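Local coordinates for protein aminotransferase, class I and II (Erwinia tasmaniensis, PDB 5Z0Q) that binds pyridoxal-5'-phosphate and belongs to the class I and II aminotransferase family, at residues Arg304-Ser318 and Thr321-Leu335. Sequence-based numbering, arbitrary orientation.
Sequences RDMLAQHVNRLPGLS and TPEASFLGWIDASGL
Arg304 crosses Thr321 at about a right angle and runs past Pro322 in the opposite direction, where the last turns of helix 290-313 lie against the loop at Thr321 and Pro322 and then against strand 329-331 of the five-stranded mixed sheet of this aminotransferase, a helix-on-sheet contact closed by an antiparallel strand pair. With CG set anti to the backbone N (chi1 179°), the side chain passes the proline ring, Arg304 CG 3.7 Å from Pro322 CD. A bend at chi3 (68°) then brings the guanidinium face under the Thr321 methyl, CG2 standing 3.4 Å above the plane and offset toward the rim. The same group binds at its edge: Arg304 NH1 donates to Pro322 O at 2.9 Å, tilted from the carbonyl plane, while NE and NH2 both grip Asp305 OD1 in plane. Three bonds in two directions should therefore restrict rotation of the guanidinium. One turn on, Ala308 CB meets Thr321 OG1.

Farther along the helix, Val311 and Ile330 cross obliquely: Val311 CG1 lies 4.0 Å from Ile330 CG2, and Val311 CG2 faces Ile330 CD1. Leu317 meets the same Ile330 from the loop, its CB 3.9 Å from Ile330 CG2, while its CD2 rests on Ala332 CB. Phe344 and Met381, from two other helices, also touch Leu317.

Ser318 and Asp331 form the hydrogen-bonded pair that attaches edge strand 318-319: Ser318 N reaches Asp331 O at 3.1 Å on a lone pair, and Asp331 N returns the bond to Ser318 O. Asp331 also opens an Asx turn, its OD1 accepting from Ser333 N at 2.9 Å; Ser333 OG bonds to the same oxygen from the same face of the carboxylate.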
loop_
_atom_site.group_PDB
_atom_site.type_symbol
_atom_site.label_atom_id
_atom_site.label_comp_id
_atom_site.label_asym_id
_atom_site.label_seq_id
_atom_site.Cartn_x
_atom_site.Cartn_y
_atom_site.Cartn_z
ATOM N N ARG A 304 0.548 -7.966 -31.867
ATOM C CA ARG A 304 -0.524 -8.940 -31.693
ATOM C C ARG A 304 -0.800 -9.693 -32.989
ATOM O O ARG A 304 -0.950 -10.920 -32.986
ATOM C CB ARG A 304 -1.790 -8.242 -31.202
ATOM C CG ARG A 304 -2.970 -9.173 -31.007
ATOM C CD ARG A 304 -4.279 -8.407 -31.040
ATOM N NE ARG A 304 -4.560 -7.862 -32.366
ATOM C CZ ARG A 304 -5.672 -7.207 -32.686
ATOM N NH1 ARG A 304 -6.615 -7.011 -31.776
ATOM N NH2 ARG A 304 -5.840 -6.749 -33.918
ATOM N N ASP A 305 -0.878 -8.968 -34.109
ATOM C CA ASP A 305 -1.177 -9.608 -35.387
ATOM C C ASP A 305 -0.083 -10.584 -35.797
ATOM O O ASP A 305 -0.369 -11.607 -36.429
ATOM C CB ASP A 305 -1.379 -8.548 -36.471
ATOM C CG ASP A 305 -2.603 -7.688 -36.224
ATOM O OD1 ASP A 305 -3.307 -7.924 -35.219
ATOM O OD2 ASP A 305 -2.864 -6.776 -37.037
ATOM N N MET A 306 1.170 -10.292 -35.444
ATOM C CA MET A 306 2.257 -11.209 -35.770
ATOM C C MET A 306 2.169 -12.483 -34.940
ATOM O O MET A 306 2.324 -13.589 -35.472
ATOM C CB MET A 306 3.603 -10.519 -35.556
ATOM C CG MET A 306 4.790 -11.286 -36.109
ATOM S SD MET A 306 6.349 -10.496 -35.675
ATOM C CE MET A 306 5.946 -8.790 -36.030
ATOM N N LEU A 307 1.920 -12.347 -33.635
ATOM C CA LEU A 307 1.782 -13.520 -32.780
ATOM C C LEU A 307 0.574 -14.356 -33.178
ATOM O O LEU A 307 0.637 -15.591 -33.177
ATOM C CB LEU A 307 1.676 -13.088 -31.317
ATOM C CG LEU A 307 1.337 -14.170 -30.288
ATOM C CD1 LEU A 307 2.482 -15.153 -30.127
ATOM C CD2 LEU A 307 0.977 -13.543 -28.952
ATOM N N ALA A 308 -0.536 -13.701 -33.530
ATOM C CA ALA A 308 -1.751 -14.428 -33.883
ATOM C C ALA A 308 -1.558 -15.235 -35.161
ATOM O O ALA A 308 -1.922 -16.415 -35.223
ATOM C CB ALA A 308 -2.922 -13.456 -34.031
ATOM N N GLN A 309 -0.984 -14.615 -36.194
ATOM C CA GLN A 309 -0.746 -15.334 -37.441
ATOM C C GLN A 309 0.301 -16.429 -37.269
ATOM O O GLN A 309 0.227 -17.465 -37.940
ATOM C CB GLN A 309 -0.324 -14.353 -38.536
ATOM C CG GLN A 309 0.004 -15.004 -39.870
ATOM C CD GLN A 309 0.160 -13.993 -40.990
ATOM O OE1 GLN A 309 0.895 -14.222 -41.951
ATOM N NE2 GLN A 309 -0.539 -12.869 -40.876
ATOM N N HIS A 310 1.265 -16.231 -36.369
ATOM C CA HIS A 310 2.319 -17.221 -36.182
ATOM C C HIS A 310 1.826 -18.438 -35.407
ATOM O O HIS A 310 2.198 -19.574 -35.728
ATOM C CB HIS A 310 3.512 -16.592 -35.465
ATOM C CG HIS A 310 4.724 -17.467 -35.432
ATOM N ND1 HIS A 310 5.664 -17.471 -36.439
ATOM C CD2 HIS A 310 5.142 -18.378 -34.521
ATOM C CE1 HIS A 310 6.614 -18.342 -36.147
ATOM N NE2 HIS A 310 6.320 -18.906 -34.989
ATOM N N VAL A 311 0.993 -18.223 -34.387
ATOM C CA VAL A 311 0.542 -19.330 -33.549
ATOM C C VAL A 311 -0.369 -20.266 -34.333
ATOM O O VAL A 311 -0.293 -21.493 -34.190
ATOM C CB VAL A 311 -0.149 -18.794 -32.281
ATOM C CG1 VAL A 311 -0.934 -19.897 -31.586
ATOM C CG2 VAL A 311 0.880 -18.203 -31.333
ATOM N N ASN A 312 -1.235 -19.711 -35.183
ATOM C CA ASN A 312 -2.188 -20.540 -35.909
ATOM C C ASN A 312 -1.523 -21.390 -36.986
ATOM O O ASN A 312 -2.126 -22.366 -37.442
ATOM C CB ASN A 312 -3.282 -19.664 -36.521
ATOM C CG ASN A 312 -4.102 -18.941 -35.468
ATOM O OD1 ASN A 312 -4.331 -17.734 -35.561
ATOM N ND2 ASN A 312 -4.543 -19.676 -34.452
ATOM N N ARG A 313 -0.300 -21.049 -37.398
ATOM C CA ARG A 313 0.424 -21.880 -38.352
ATOM C C ARG A 313 1.126 -23.058 -37.692
ATOM O O ARG A 313 1.426 -24.042 -38.378
ATOM C CB ARG A 313 1.453 -21.048 -39.121
ATOM C CG ARG A 313 0.856 -20.088 -40.132
ATOM C CD ARG A 313 1.877 -19.719 -41.197
ATOM N NE ARG A 313 1.352 -18.752 -42.156
ATOM C CZ ARG A 313 1.599 -17.448 -42.110
ATOM N NH1 ARG A 313 2.368 -16.950 -41.151
ATOM N NH2 ARG A 313 1.079 -16.640 -43.026
ATOM N N LEU A 314 1.398 -22.979 -36.392
ATOM C CA LEU A 314 2.058 -24.079 -35.706
ATOM C C LEU A 314 1.067 -25.215 -35.469
ATOM O O LEU A 314 -0.105 -24.966 -35.165
ATOM C CB LEU A 314 2.657 -23.602 -34.383
ATOM C CG LEU A 314 3.722 -22.509 -34.521
ATOM C CD1 LEU A 314 4.223 -22.065 -33.159
ATOM C CD2 LEU A 314 4.878 -22.986 -35.391
ATOM N N PRO A 315 1.502 -26.481 -35.609
ATOM C CA PRO A 315 0.576 -27.620 -35.636
ATOM C C PRO A 315 0.273 -28.211 -34.258
ATOM O O PRO A 315 0.385 -29.422 -34.041
ATOM C CB PRO A 315 1.311 -28.624 -36.523
ATOM C CG PRO A 315 2.751 -28.388 -36.186
ATOM C CD PRO A 315 2.886 -26.904 -35.885
ATOM N N GLY A 316 -0.125 -27.361 -33.317
ATOM C CA GLY A 316 -0.473 -27.843 -31.996
ATOM C C GLY A 316 -0.975 -26.760 -31.067
ATOM O O GLY A 316 -1.218 -27.008 -29.882
ATOM N N LEU A 317 -1.140 -25.550 -31.597
ATOM C CA LEU A 317 -1.546 -24.401 -30.805
ATOM C C LEU A 317 -2.695 -23.679 -31.490
ATOM O O LEU A 317 -2.726 -23.565 -32.719
ATOM C CB LEU A 317 -0.376 -23.432 -30.595
ATOM C CG LEU A 317 0.920 -24.034 -30.050
ATOM C CD1 LEU A 317 2.030 -22.999 -30.057
ATOM C CD2 LEU A 317 0.709 -24.589 -28.652
ATOM N N SER A 318 -3.639 -23.201 -30.685
ATOM C CA SER A 318 -4.724 -22.349 -31.149
ATOM C C SER A 318 -4.760 -21.104 -30.277
ATOM O O SER A 318 -4.521 -21.180 -29.069
ATOM C CB SER A 318 -6.077 -23.070 -31.093
ATOM O OG SER A 318 -6.049 -24.272 -31.843
ATOM N N THR A 321 -7.359 -14.101 -31.307
ATOM C CA THR A 321 -6.783 -12.768 -31.383
ATOM C C THR A 321 -7.381 -11.895 -30.285
ATOM O O THR A 321 -8.596 -11.645 -30.296
ATOM C CB THR A 321 -7.037 -12.144 -32.752
ATOM O OG1 THR A 321 -6.396 -12.932 -33.764
ATOM C CG2 THR A 321 -6.489 -10.726 -32.798
ATOM N N PRO A 322 -6.585 -11.426 -29.325
ATOM C CA PRO A 322 -7.153 -10.661 -28.208
ATOM C C PRO A 322 -7.647 -9.299 -28.669
ATOM O O PRO A 322 -6.916 -8.540 -29.310
ATOM C CB PRO A 322 -5.978 -10.535 -27.230
ATOM C CG PRO A 322 -4.763 -10.627 -28.098
ATOM C CD PRO A 322 -5.122 -11.575 -29.212
ATOM N N GLU A 323 -8.902 -8.994 -28.342
ATOM C CA GLU A 323 -9.438 -7.671 -28.624
ATOM C C GLU A 323 -8.820 -6.593 -27.743
ATOM O O GLU A 323 -8.993 -5.405 -28.036
ATOM C CB GLU A 323 -10.959 -7.681 -28.457
ATOM C CG GLU A 323 -11.680 -8.587 -29.447
ATOM C CD GLU A 323 -13.185 -8.602 -29.246
ATOM O OE1 GLU A 323 -13.640 -8.478 -28.089
ATOM O OE2 GLU A 323 -13.915 -8.734 -30.252
ATOM N N ALA A 324 -8.101 -6.975 -26.689
ATOM C CA ALA A 324 -7.463 -6.022 -25.789
ATOM C C ALA A 324 -6.059 -6.506 -25.463
ATOM O O ALA A 324 -5.886 -7.606 -24.929
ATOM C CB ALA A 324 -8.279 -5.838 -24.506
ATOM N N SER A 325 -5.067 -5.680 -25.787
ATOM C CA SER A 325 -3.674 -5.961 -25.477
ATOM C C SER A 325 -3.484 -6.119 -23.966
ATOM O O SER A 325 -4.281 -5.626 -23.163
ATOM C CB SER A 325 -2.797 -4.835 -26.030
ATOM O OG SER A 325 -2.329 -5.158 -27.328
ATOM N N PHE A 326 -2.409 -6.810 -23.568
ATOM C CA PHE A 326 -1.354 -7.309 -24.455
ATOM C C PHE A 326 -1.070 -8.795 -24.258
ATOM O O PHE A 326 0.082 -9.232 -24.308
ATOM C CB PHE A 326 -0.071 -6.499 -24.237
ATOM C CG PHE A 326 0.189 -6.151 -22.797
ATOM C CD1 PHE A 326 0.866 -7.032 -21.969
ATOM C CD2 PHE A 326 -0.246 -4.945 -22.271
ATOM C CE1 PHE A 326 1.105 -6.717 -20.643
ATOM C CE2 PHE A 326 -0.013 -4.624 -20.946
ATOM C CZ PHE A 326 0.664 -5.511 -20.131
ATOM N N LEU A 327 -2.132 -9.563 -24.024
ATOM C CA LEU A 327 -2.058 -11.011 -23.888
ATOM C C LEU A 327 -3.344 -11.590 -24.462
ATOM O O LEU A 327 -4.403 -10.960 -24.378
ATOM C CB LEU A 327 -1.872 -11.431 -22.419
ATOM C CG LEU A 327 -1.007 -10.540 -21.517
ATOM C CD1 LEU A 327 -1.877 -9.682 -20.608
ATOM C CD2 LEU A 327 0.003 -11.343 -20.711
ATOM N N GLY A 328 -3.263 -12.785 -25.047
ATOM C CA GLY A 328 -2.065 -13.604 -25.107
ATOM C C GLY A 328 -2.381 -15.032 -24.690
ATOM O O GLY A 328 -1.540 -15.723 -24.124
ATOM N N TRP A 329 -3.604 -15.473 -24.991
ATOM C CA TRP A 329 -4.164 -16.718 -24.472
ATOM C C TRP A 329 -4.055 -17.803 -25.540
ATOM O O TRP A 329 -4.812 -17.801 -26.517
ATOM C CB TRP A 329 -5.615 -16.489 -24.051
ATOM C CG TRP A 329 -6.214 -17.519 -23.134
ATOM C CD1 TRP A 329 -7.400 -18.168 -23.306
ATOM C CD2 TRP A 329 -5.672 -17.996 -21.894
ATOM N NE1 TRP A 329 -7.629 -19.025 -22.257
ATOM C CE2 TRP A 329 -6.583 -18.939 -21.378
ATOM C CE3 TRP A 329 -4.502 -17.724 -21.176
ATOM C CZ2 TRP A 329 -6.364 -19.608 -20.176
ATOM C CZ3 TRP A 329 -4.287 -18.392 -19.982
ATOM C CH2 TRP A 329 -5.212 -19.322 -19.495
ATOM N N ILE A 330 -3.123 -18.736 -25.347
ATOM C CA ILE A 330 -2.786 -19.748 -26.345
ATOM C C ILE A 330 -3.204 -21.118 -25.827
ATOM O O ILE A 330 -2.799 -21.525 -24.731
ATOM C CB ILE A 330 -1.283 -19.735 -26.670
ATOM C CG1 ILE A 330 -0.844 -18.344 -27.131
ATOM C CG2 ILE A 330 -0.955 -20.783 -27.725
ATOM C CD1 ILE A 330 0.645 -18.223 -27.355
ATOM N N ASP A 331 -3.998 -21.834 -26.624
ATOM C CA ASP A 331 -4.400 -23.198 -26.294
ATOM C C ASP A 331 -3.288 -24.153 -26.711
ATOM O O ASP A 331 -3.018 -24.321 -27.904
ATOM C CB ASP A 331 -5.715 -23.552 -26.985
ATOM C CG ASP A 331 -6.261 -24.911 -26.556
ATOM O OD1 ASP A 331 -5.615 -25.587 -25.726
ATOM O OD2 ASP A 331 -7.342 -25.301 -27.048
ATOM N N ALA A 332 -2.646 -24.785 -25.727
ATOM C CA ALA A 332 -1.579 -25.744 -25.974
ATOM C C ALA A 332 -2.017 -27.178 -25.693
ATOM O O ALA A 332 -1.170 -28.050 -25.478
ATOM C CB ALA A 332 -0.345 -25.391 -25.145
ATOM N N SER A 333 -3.327 -27.437 -25.686
ATOM C CA SER A 333 -3.817 -28.787 -25.439
ATOM C C SER A 333 -3.449 -29.749 -26.561
ATOM O O SER A 333 -3.369 -30.958 -26.321
ATOM C CB SER A 333 -5.333 -28.774 -25.245
ATOM O OG SER A 333 -5.991 -28.283 -26.399
ATOM N N GLY A 334 -3.219 -29.244 -27.771
ATOM C CA GLY A 334 -2.833 -30.089 -28.884
ATOM C C GLY A 334 -1.436 -30.662 -28.804
ATOM O O GLY A 334 -1.060 -31.452 -29.675
ATOM N N LEU A 335 -0.657 -30.290 -27.787
ATOM C CA LEU A 335 0.702 -30.804 -27.660
ATOM C C LEU A 335 0.718 -32.210 -27.073
ATOM O O LEU A 335 1.560 -33.034 -27.451
ATOM C CB LEU A 335 1.544 -29.862 -26.800
ATOM C CG LEU A 335 1.670 -28.418 -27.290
ATOM C CD1 LEU A 335 2.549 -27.609 -26.348
ATOM C CD2 LEU A 335 2.214 -28.371 -28.711
#